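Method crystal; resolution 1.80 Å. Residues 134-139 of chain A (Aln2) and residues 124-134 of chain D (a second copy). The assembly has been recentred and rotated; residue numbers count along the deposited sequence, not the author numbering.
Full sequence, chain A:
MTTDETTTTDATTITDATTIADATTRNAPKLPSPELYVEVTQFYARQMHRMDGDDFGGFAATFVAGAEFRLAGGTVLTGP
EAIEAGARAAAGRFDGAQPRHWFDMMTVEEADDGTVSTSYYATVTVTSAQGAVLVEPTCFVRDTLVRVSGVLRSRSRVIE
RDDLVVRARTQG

Chain A, residues 134-139: LVEPTC
Chain D, residues 124-134: VTVTSAQGAVL

Two copies of a protein can adhere through water and small branched side chains where no clear direct hydrogen bond joins them, and this contact in Aln2, burying 288 Å², is an example. Chain D contributes a hairpin: strand 124-127 pairs antiparallel with strand 133-134 (Val D126 N to Leu D134 O 2.8 Å, Leu D134 N to Val D126 O 2.9 Å), closed by a type I turn from Ser D128 to Gly D131. Ser D128 (chi1 80°) braces the loop, its OG accepting from Gln D130 N at 3.1 Å and Ala D132 N at 3.2 Å.

Chain A begins extended. Leu A134 stays out of reach, but Val A135 (phi/psi -113/120, t) points toward the hairpin, and the two valines meet methyl to methyl, Val A135 CG1 4.0 Å from CG1 of Val D133, also t. Val A135 O accepts from two waters: one, 2.8 Å from Val A135 O, accepts in turn from Val D133 N at 3.0 Å; the other, 3.2 Å from Val A135 O, also donates to Gly D131 O at 2.8 Å.

The CA-to-CB bond of Glu A136 (-77/157, chi1 m) points away from chain D, and its carboxylate is hydrogen-bonded elsewhere in the structure, while Glu A136 O lies 3.5 Å from Val D133 CG2. Pro A137 (-51/139, C-gamma exo) marks the register, its CA 4.9 Å from Gly D131 CA. Proline offers an apolar ring surface here: Pro A137 CB meets Thr D127 CG2 at 3.8 Å and Pro A137 CA meets Val D133 CG2 at 3.7 Å. Gly D131, at 78/10, leaves room for the ring: an ideal CB would sit 3.1 Å from Pro A137 CG and jam against the preceding carbonyl.

Thr A138 (-72/156, p) is buried and points toward chain D, where Thr D125 (p) and Thr D127 (m) lie. A single water unites the three hydroxyls, donating to Thr A138 OG1 at 2.7 Å and lying 2.8 Å from both Thr D125 OG1 and Thr D127 OG1. Threonine also supplies a methyl, Thr A138 CG2, 3.4 Å from Thr D125 OG1. Cys A139 (-128/151, m) lies beyond the contact.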

# COMPACT_ATOMS: atom_id res chain seq x y z
N LEU A 134 -5.95 -5.90 15.32
CA LEU A 134 -5.83 -7.27 14.80
C LEU A 134 -5.49 -7.20 13.32
O LEU A 134 -5.94 -6.28 12.63
CB LEU A 134 -7.12 -8.06 14.99
CG LEU A 134 -7.73 -8.14 16.39
CD1 LEU A 134 -9.06 -8.86 16.38
CD2 LEU A 134 -6.75 -8.82 17.32
N VAL A 135 -4.65 -8.11 12.84
CA VAL A 135 -4.38 -8.24 11.40
C VAL A 135 -4.92 -9.58 10.93
O VAL A 135 -4.50 -10.64 11.43
CB VAL A 135 -2.89 -8.10 11.09
CG1 VAL A 135 -2.64 -8.25 9.60
CG2 VAL A 135 -2.35 -6.79 11.60
N GLU A 136 -5.85 -9.54 9.99
CA GLU A 136 -6.47 -10.76 9.48
C GLU A 136 -5.55 -11.49 8.50
O GLU A 136 -4.64 -10.90 7.91
CB GLU A 136 -7.81 -10.43 8.84
CG GLU A 136 -8.85 -10.02 9.87
CD GLU A 136 -10.28 -10.08 9.33
OE1 GLU A 136 -10.43 -10.13 8.09
OE2 GLU A 136 -11.22 -10.08 10.15
N PRO A 137 -5.75 -12.80 8.34
CA PRO A 137 -4.92 -13.56 7.39
C PRO A 137 -4.89 -12.87 6.03
O PRO A 137 -5.90 -12.39 5.51
CB PRO A 137 -5.60 -14.94 7.32
CG PRO A 137 -6.63 -14.95 8.43
CD PRO A 137 -6.79 -13.62 9.00
N THR A 138 -3.71 -12.87 5.43
CA THR A 138 -3.62 -12.22 4.14
C THR A 138 -4.32 -13.07 3.08
O THR A 138 -4.54 -14.27 3.24
CB THR A 138 -2.16 -11.97 3.79
OG1 THR A 138 -1.43 -13.17 3.87
CG2 THR A 138 -1.54 -11.00 4.75
N CYS A 139 -4.74 -12.40 2.01
CA CYS A 139 -5.44 -12.99 0.89
C CYS A 139 -4.76 -12.61 -0.41
O CYS A 139 -4.18 -11.53 -0.55
CB CYS A 139 -6.91 -12.48 0.80
SG CYS A 139 -7.95 -13.00 2.17
N VAL D 124 7.23 -7.79 5.50
CA VAL D 124 6.74 -9.09 5.10
C VAL D 124 5.75 -9.54 6.17
O VAL D 124 6.09 -9.53 7.36
CB VAL D 124 7.89 -10.11 4.96
CG1 VAL D 124 7.33 -11.44 4.49
CG2 VAL D 124 8.94 -9.60 3.96
N THR D 125 4.55 -9.91 5.76
CA THR D 125 3.65 -10.63 6.64
C THR D 125 3.83 -12.12 6.39
O THR D 125 4.11 -12.54 5.27
CB THR D 125 2.18 -10.23 6.43
OG1 THR D 125 1.79 -10.43 5.07
CG2 THR D 125 1.94 -8.79 6.79
N VAL D 126 3.67 -12.92 7.44
CA VAL D 126 3.82 -14.36 7.34
C VAL D 126 2.60 -14.99 7.99
O VAL D 126 2.44 -14.90 9.20
CB VAL D 126 5.11 -14.86 8.00
CG1 VAL D 126 5.23 -16.37 7.82
CG2 VAL D 126 6.30 -14.09 7.40
N THR D 127 1.74 -15.62 7.20
CA THR D 127 0.46 -16.14 7.67
C THR D 127 0.54 -17.65 7.85
O THR D 127 0.92 -18.38 6.92
CB THR D 127 -0.67 -15.74 6.71
OG1 THR D 127 -0.73 -14.30 6.67
CG2 THR D 127 -2.00 -16.27 7.16
N SER D 128 0.18 -18.10 9.05
CA SER D 128 0.27 -19.49 9.44
C SER D 128 -0.99 -20.24 9.04
O SER D 128 -1.96 -19.67 8.54
CB SER D 128 0.48 -19.62 10.96
OG SER D 128 -0.75 -19.47 11.66
N ALA D 129 -0.95 -21.56 9.25
CA ALA D 129 -2.10 -22.41 8.98
C ALA D 129 -3.31 -22.03 9.82
O ALA D 129 -4.43 -22.47 9.52
CB ALA D 129 -1.72 -23.88 9.26
N GLN D 130 -3.09 -21.34 10.95
CA GLN D 130 -4.17 -20.87 11.81
C GLN D 130 -4.51 -19.41 11.54
O GLN D 130 -5.26 -18.81 12.32
CB GLN D 130 -3.81 -21.05 13.29
CG GLN D 130 -3.90 -22.52 13.79
CD GLN D 130 -2.89 -23.43 13.11
OE1 GLN D 130 -3.27 -24.36 12.37
NE2 GLN D 130 -1.61 -23.17 13.33
N GLY D 131 -3.94 -18.82 10.50
CA GLY D 131 -4.26 -17.44 10.23
C GLY D 131 -3.57 -16.44 11.12
O GLY D 131 -3.97 -15.28 11.12
N ALA D 132 -2.61 -16.85 11.92
CA ALA D 132 -1.80 -15.90 12.67
C ALA D 132 -0.89 -15.16 11.70
O ALA D 132 -0.19 -15.78 10.90
CB ALA D 132 -0.98 -16.62 13.72
N VAL D 133 -0.82 -13.85 11.83
CA VAL D 133 -0.01 -13.06 10.91
C VAL D 133 1.16 -12.48 11.68
O VAL D 133 1.00 -11.53 12.46
CB VAL D 133 -0.82 -11.95 10.24
CG1 VAL D 133 0.08 -11.18 9.26
CG2 VAL D 133 -2.01 -12.53 9.51
N LEU D 134 2.35 -12.96 11.34
CA LEU D 134 3.58 -12.37 11.85
C LEU D 134 3.88 -11.18 10.96
O LEU D 134 3.77 -11.28 9.74
CB LEU D 134 4.71 -13.40 11.77
CG LEU D 134 6.17 -13.02 11.99
CD1 LEU D 134 6.45 -13.18 13.48
CD2 LEU D 134 7.15 -13.86 11.18
O HOH W 1 -3.04 -12.31 13.21
O HOH W 2 -5.79 -13.43 12.14
O HOH W 3 1.09 -13.15 4.81